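Local structure of isocitrate dehydrogenase [NAD] subunit 1, mitochondrial (Saccharomyces cerevisiae, 3BLX) at residues E[16-22]-E[46-52]; E[266-270]-E[297-301]. The protein catalyses, within a mitochondrial octamer of two kinds of subunit, the NAD-dependent oxidative decarboxylation of isocitrate to 2-oxoglutarate in the citric acid cycle, and also binds RNA. All coordinates share one frame. Residue numbers count along the deposited sequence, not the author numbering.

Contact 1 (E[16-22]-E[46-52]); sequences GRFTVTL and PIDWETI
Val20 forms the apolar centre, its CG1 3.6 Å from Ile47 CG2 and its CG2 3.4 Å from Trp49 CZ3. Strands 17-25 and 47-51 open and close a beta-alpha-beta crossover whose connection, helix 27-42, packs on Ile47, Trp49 and Leu22 through Phe40 and Arg37. The principle is a parallel ladder with one largely apolar face. The Trp49 indole (chi1 m, chi2 108°) stands upright on the sheet, its plane across the strands; Leu22 CB (chi1 t) comes 3.9 Å from Trp49 CE3 and Leu22 CD2 makes an off-centre CH-pi contact, 4.3 Å from the five-membered ring centroid. The backbone is extended through 17-22 and 47-51; Gly16, before the first strand, has positive phi (86°). The strands run parallel, axes 4.6 Å apart at closest and turned by -37°, in register from Phe18-Ile47 to Leu22-Thr51. Six hydrogen bonds alternate: Phe18 N to Pro46 O (2.9 Å), Asp48 N to Phe18 O (2.8 Å), Val20 N to Asp48 O (3.0 Å), Glu50 N to Val20 O (2.9 Å), Leu22 N to Glu50 O (3.2 Å) and Ile52 N to Leu22 O (2.8 Å). The other face carries Thr19, Asp48, Thr21 and Glu50; Glu50 salt-bridges Arg72 and Thr21 hydrogen-bonds Ser69. At the polar edge Arg17 NE is hydrogen-bonded to His301 O of the second IDH1 subunit, while Arg17 NH1 salt-bridges Asp48 OD1 at 2.7 Å.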
loop_
_atom_site.group_PDB
_atom_site.type_symbol
_atom_site.label_atom_id
_atom_site.label_comp_id
_atom_site.label_asym_id
_atom_site.label_seq_id
_atom_site.Cartn_x
_atom_site.Cartn_y
_atom_site.Cartn_z
ATOM N N GLY E 16 28.274 11.087 10.788
ATOM C CA GLY E 16 28.424 12.523 10.643
ATOM C C GLY E 16 28.534 13.002 9.206
ATOM O O GLY E 16 28.409 14.209 8.960
ATOM N N ARG E 17 28.773 12.079 8.263
ATOM C CA ARG E 17 28.919 12.457 6.843
ATOM C C ARG E 17 27.695 12.184 5.958
ATOM O O ARG E 17 27.183 11.053 5.874
ATOM C CB ARG E 17 30.103 11.725 6.214
ATOM C CG ARG E 17 31.437 12.078 6.771
ATOM C CD ARG E 17 32.536 11.638 5.813
ATOM N NE ARG E 17 33.590 12.636 5.889
ATOM C CZ ARG E 17 33.740 13.651 5.049
ATOM N NH1 ARG E 17 32.943 13.786 4.000
ATOM N NH2 ARG E 17 34.716 14.512 5.261
ATOM N N PHE E 18 27.255 13.201 5.245
ATOM C CA PHE E 18 26.164 13.012 4.296
ATOM C C PHE E 18 26.666 12.537 2.950
ATOM O O PHE E 18 27.698 12.984 2.488
ATOM C CB PHE E 18 25.477 14.311 4.072
ATOM C CG PHE E 18 24.845 14.881 5.285
ATOM C CD1 PHE E 18 23.560 14.528 5.633
ATOM C CD2 PHE E 18 25.515 15.816 6.058
ATOM C CE1 PHE E 18 22.951 15.082 6.738
ATOM C CE2 PHE E 18 24.911 16.371 7.162
ATOM C CZ PHE E 18 23.628 16.002 7.501
ATOM N N THR E 19 25.944 11.608 2.332
ATOM C CA THR E 19 26.184 11.268 0.937
ATOM C C THR E 19 25.175 12.025 0.086
ATOM O O THR E 19 23.993 11.774 0.197
ATOM C CB THR E 19 26.000 9.776 0.674
ATOM O OG1 THR E 19 26.898 9.049 1.504
ATOM C CG2 THR E 19 26.297 9.459 -0.779
ATOM N N VAL E 20 25.621 12.972 -0.732
ATOM C CA VAL E 20 24.687 13.620 -1.645
ATOM C C VAL E 20 24.971 13.369 -3.130
ATOM O O VAL E 20 26.104 13.310 -3.574
ATOM C CB VAL E 20 24.480 15.122 -1.342
ATOM C CG1 VAL E 20 25.110 15.479 0.000
ATOM C CG2 VAL E 20 24.982 15.969 -2.474
ATOM N N THR E 21 23.901 13.177 -3.884
ATOM C CA THR E 21 23.996 12.994 -5.323
ATOM C C THR E 21 24.525 14.260 -6.000
ATOM O O THR E 21 24.088 15.391 -5.690
ATOM C CB THR E 21 22.633 12.583 -5.914
ATOM O OG1 THR E 21 22.227 11.357 -5.319
ATOM C CG2 THR E 21 22.704 12.361 -7.426
ATOM N N LEU E 22 25.490 14.074 -6.897
ATOM C CA LEU E 22 26.027 15.187 -7.666
ATOM C C LEU E 22 25.866 14.864 -9.138
ATOM O O LEU E 22 26.386 13.857 -9.625
ATOM C CB LEU E 22 27.504 15.419 -7.343
ATOM C CG LEU E 22 28.079 16.673 -7.988
ATOM C CD1 LEU E 22 27.239 17.846 -7.628
ATOM C CD2 LEU E 22 29.440 16.885 -7.487
ATOM N N PRO E 46 31.478 17.911 5.785
ATOM C CA PRO E 46 31.219 16.467 5.911
ATOM C C PRO E 46 30.254 15.962 4.836
ATOM O O PRO E 46 29.201 15.407 5.122
ATOM C CB PRO E 46 30.567 16.336 7.300
ATOM C CG PRO E 46 30.456 17.719 7.860
ATOM C CD PRO E 46 30.701 18.691 6.764
ATOM N N ILE E 47 30.626 16.157 3.588
ATOM C CA ILE E 47 29.803 15.711 2.493
ATOM C C ILE E 47 30.618 14.870 1.538
ATOM O O ILE E 47 31.693 15.271 1.109
ATOM C CB ILE E 47 29.169 16.910 1.768
ATOM C CG1 ILE E 47 28.105 17.543 2.660
ATOM C CG2 ILE E 47 28.568 16.479 0.447
ATOM C CD1 ILE E 47 27.356 18.656 2.023
ATOM N N ASP E 48 30.119 13.676 1.248
ATOM C CA ASP E 48 30.694 12.810 0.228
ATOM C C ASP E 48 29.819 12.839 -1.027
ATOM O O ASP E 48 28.626 12.558 -0.975
ATOM C CB ASP E 48 30.806 11.380 0.746
ATOM C CG ASP E 48 31.856 11.214 1.863
ATOM O OD1 ASP E 48 32.780 12.052 1.966
ATOM O OD2 ASP E 48 31.756 10.224 2.630
ATOM N N TRP E 49 30.403 13.194 -2.158
ATOM C CA TRP E 49 29.637 13.239 -3.392
ATOM C C TRP E 49 29.498 11.860 -3.995
ATOM O O TRP E 49 30.456 11.102 -4.049
ATOM C CB TRP E 49 30.306 14.152 -4.387
ATOM C CG TRP E 49 30.609 15.522 -3.848
ATOM C CD1 TRP E 49 31.834 16.022 -3.534
ATOM C CD2 TRP E 49 29.665 16.570 -3.587
ATOM N NE1 TRP E 49 31.713 17.306 -3.083
ATOM C CE2 TRP E 49 30.395 17.674 -3.112
ATOM C CE3 TRP E 49 28.276 16.683 -3.717
ATOM C CZ2 TRP E 49 29.794 18.871 -2.772
ATOM C CZ3 TRP E 49 27.677 17.874 -3.350
ATOM C CH2 TRP E 49 28.433 18.951 -2.894
ATOM N N GLU E 50 28.291 11.524 -4.426
ATOM C CA GLU E 50 28.097 10.316 -5.210
ATOM C C GLU E 50 27.815 10.843 -6.589
ATOM O O GLU E 50 26.679 11.129 -6.941
ATOM C CB GLU E 50 26.924 9.516 -4.702
ATOM C CG GLU E 50 26.638 8.226 -5.495
ATOM C CD GLU E 50 25.530 7.328 -4.871
ATOM O OE1 GLU E 50 24.880 6.571 -5.618
ATOM O OE2 GLU E 50 25.300 7.365 -3.639
ATOM N N THR E 51 28.872 11.016 -7.356
ATOM C CA THR E 51 28.772 11.740 -8.598
ATOM C C THR E 51 28.256 10.861 -9.750
ATOM O O THR E 51 28.673 9.734 -9.921
ATOM C CB THR E 51 30.084 12.531 -8.903
ATOM O OG1 THR E 51 30.290 12.593 -10.308
ATOM C CG2 THR E 51 31.278 11.887 -8.254
ATOM N N ILE E 52 27.288 11.380 -10.496
ATOM C CA ILE E 52 26.641 10.605 -11.546
ATOM C C ILE E 52 26.967 11.182 -12.913
ATOM O O ILE E 52 26.674 12.352 -13.198
ATOM C CB ILE E 52 25.083 10.576 -11.410
ATOM C CG1 ILE E 52 24.641 10.133 -10.019
ATOM C CG2 ILE E 52 24.492 9.647 -12.460
ATOM C CD1 ILE E 52 25.040 8.691 -9.691
#

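Contact 2 (E[266-270]-E[297-301]); sequences YAVFE and LMLNH
A helix backbone lies directly against an aromatic ring here: Phe269 CE1 is 3.6 Å from Leu297 C, and Met298 CB sits over the ring face, 3.7 Å from its centroid and 20° off the normal, a CH-pi contact. Met298 (chi1 t, chi2 t, chi3 p) then carries SD obliquely to 5.4 Å from that centroid, a Met-aromatic contact. Strand 267-269 and helix segment 297-301 run roughly antiparallel, at 150°, with axes 9.2 Å apart; Phe269 and Met298 have the nearest CA atoms, at 6.3 Å. This is helix-on-sheet packing in the isocitrate/isopropylmalate dehydrogenase fold: strand 267-269 pairs with strands 75-80 and 258-262, and helix 289-302 packs on one face. Alternation along the strand points Ala267 and Phe269 toward the helix and Val268 away. Phe269 (chi1 m, chi2 -94°) brings CD1 to 3.6 Å from Leu297 CB. One helical turn on, where His301 N donates a hydrogen bond to Leu297 O at 3.1 Å, His301 CB lies 3.8 Å from Phe269 CZ and His301 CE1 4.0 Å from Ala267 CB.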
loop_
_atom_site.group_PDB
_atom_site.type_symbol
_atom_site.label_atom_id
_atom_site.label_comp_id
_atom_site.label_asym_id
_atom_site.label_seq_id
_atom_site.Cartn_x
_atom_site.Cartn_y
_atom_site.Cartn_z
ATOM N N TYR E 266 12.227 14.237 -1.354
ATOM C CA TYR E 266 13.449 14.529 -2.090
ATOM C C TYR E 266 13.678 16.022 -2.270
ATOM O O TYR E 266 12.732 16.814 -2.270
ATOM C CB TYR E 266 13.425 13.843 -3.455
ATOM C CG TYR E 266 13.116 12.374 -3.384
ATOM C CD1 TYR E 266 11.859 11.905 -3.702
ATOM C CD2 TYR E 266 14.061 11.464 -2.957
ATOM C CE1 TYR E 266 11.544 10.578 -3.619
ATOM C CE2 TYR E 266 13.766 10.120 -2.863
ATOM C CZ TYR E 266 12.497 9.682 -3.195
ATOM O OH TYR E 266 12.181 8.334 -3.106
ATOM N N ALA E 267 14.935 16.417 -2.389
ATOM C CA ALA E 267 15.245 17.803 -2.690
ATOM C C ALA E 267 16.423 17.801 -3.641
ATOM O O ALA E 267 17.365 17.025 -3.491
ATOM C CB ALA E 267 15.560 18.565 -1.436
ATOM N N VAL E 268 16.369 18.664 -4.634
ATOM C CA VAL E 268 17.454 18.753 -5.593
ATOM C C VAL E 268 17.772 20.224 -5.803
ATOM O O VAL E 268 16.893 21.011 -6.154
ATOM C CB VAL E 268 17.047 18.128 -6.946
ATOM C CG1 VAL E 268 18.049 18.496 -8.024
ATOM C CG2 VAL E 268 16.889 16.620 -6.834
ATOM N N PHE E 269 19.025 20.595 -5.579
ATOM C CA PHE E 269 19.424 21.999 -5.653
ATOM C C PHE E 269 20.145 22.305 -6.946
ATOM O O PHE E 269 20.916 21.486 -7.426
ATOM C CB PHE E 269 20.258 22.376 -4.429
ATOM C CG PHE E 269 19.492 22.249 -3.151
ATOM C CD1 PHE E 269 18.842 23.340 -2.606
ATOM C CD2 PHE E 269 19.335 21.016 -2.557
ATOM C CE1 PHE E 269 18.108 23.210 -1.456
ATOM C CE2 PHE E 269 18.600 20.871 -1.404
ATOM C CZ PHE E 269 17.987 21.984 -0.847
ATOM N N GLU E 270 19.861 23.476 -7.518
ATOM C CA GLU E 270 20.293 23.797 -8.881
ATOM C C GLU E 270 19.936 25.223 -9.194
ATOM O O GLU E 270 18.941 25.731 -8.699
ATOM C CB GLU E 270 19.609 22.889 -9.907
ATOM C CG GLU E 270 18.242 23.386 -10.355
ATOM C CD GLU E 270 17.740 22.741 -11.662
ATOM O OE1 GLU E 270 18.570 22.245 -12.458
ATOM O OE2 GLU E 270 16.507 22.736 -11.900
ATOM N N LEU E 297 21.847 26.809 -0.122
ATOM C CA LEU E 297 20.470 26.388 0.158
ATOM C C LEU E 297 20.463 24.930 0.586
ATOM O O LEU E 297 19.762 24.552 1.512
ATOM C CB LEU E 297 19.576 26.563 -1.059
ATOM C CG LEU E 297 19.225 28.000 -1.434
ATOM C CD1 LEU E 297 18.244 28.056 -2.607
ATOM C CD2 LEU E 297 18.628 28.692 -0.242
ATOM N N MET E 298 21.253 24.117 -0.093
ATOM C CA MET E 298 21.397 22.707 0.245
ATOM C C MET E 298 22.000 22.520 1.641
ATOM O O MET E 298 21.538 21.691 2.412
ATOM C CB MET E 298 22.220 21.967 -0.811
ATOM C CG MET E 298 22.295 20.502 -0.561
ATOM S SD MET E 298 23.514 19.694 -1.583
ATOM C CE MET E 298 25.023 20.446 -0.940
ATOM N N LEU E 299 23.025 23.296 1.969
ATOM C CA LEU E 299 23.637 23.226 3.289
ATOM C C LEU E 299 22.604 23.533 4.385
ATOM O O LEU E 299 22.477 22.777 5.351
ATOM C CB LEU E 299 24.832 24.179 3.375
ATOM C CG LEU E 299 26.073 23.767 2.569
ATOM C CD1 LEU E 299 27.111 24.860 2.596
ATOM C CD2 LEU E 299 26.674 22.450 3.046
ATOM N N ASN E 300 21.877 24.636 4.228
ATOM C CA ASN E 300 20.779 24.988 5.121
ATOM C C ASN E 300 19.842 23.807 5.354
ATOM O O ASN E 300 19.510 23.465 6.480
ATOM C CB ASN E 300 19.961 26.147 4.546
ATOM C CG ASN E 300 20.650 27.504 4.714
ATOM O OD1 ASN E 300 21.594 27.656 5.495
ATOM N ND2 ASN E 300 20.164 28.500 3.985
ATOM N N HIS E 301 19.424 23.185 4.266
ATOM C CA HIS E 301 18.511 22.072 4.318
ATOM C C HIS E 301 19.083 20.855 5.055
ATOM O O HIS E 301 18.367 20.126 5.739
ATOM C CB HIS E 301 18.158 21.666 2.898
ATOM C CG HIS E 301 16.912 20.854 2.799
ATOM N ND1 HIS E 301 16.931 19.490 2.604
ATOM C CD2 HIS E 301 15.603 21.214 2.854
ATOM C CE1 HIS E 301 15.690 19.035 2.554
ATOM N NE2 HIS E 301 14.865 20.062 2.687
#

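How the contacts relate
One helix can serve several strands of a sheet, and helix 289-302 does so here. Contact 1 and contact 2 lie in series along the chain, their centres about 12 Å apart, yet their strands belong to one sheet: strand 75-80 lies between strands 17-25 and 267-269. Met298 bridges the two contacts, with SD 4.1 Å from Val20 CG2 and CE 4.2 Å from both Ile47 CD1 and Trp49 CH2. Leu299 adds CD2 at 4.0 Å from Ile47 CD1. Arg98, Arg129 and Lys183, the probable substrate-binding and catalytic residues, lie away from both contacts: contact 1 joins two strands of the sheet, and contact 2 joins helix 289-302 to a third strand of it.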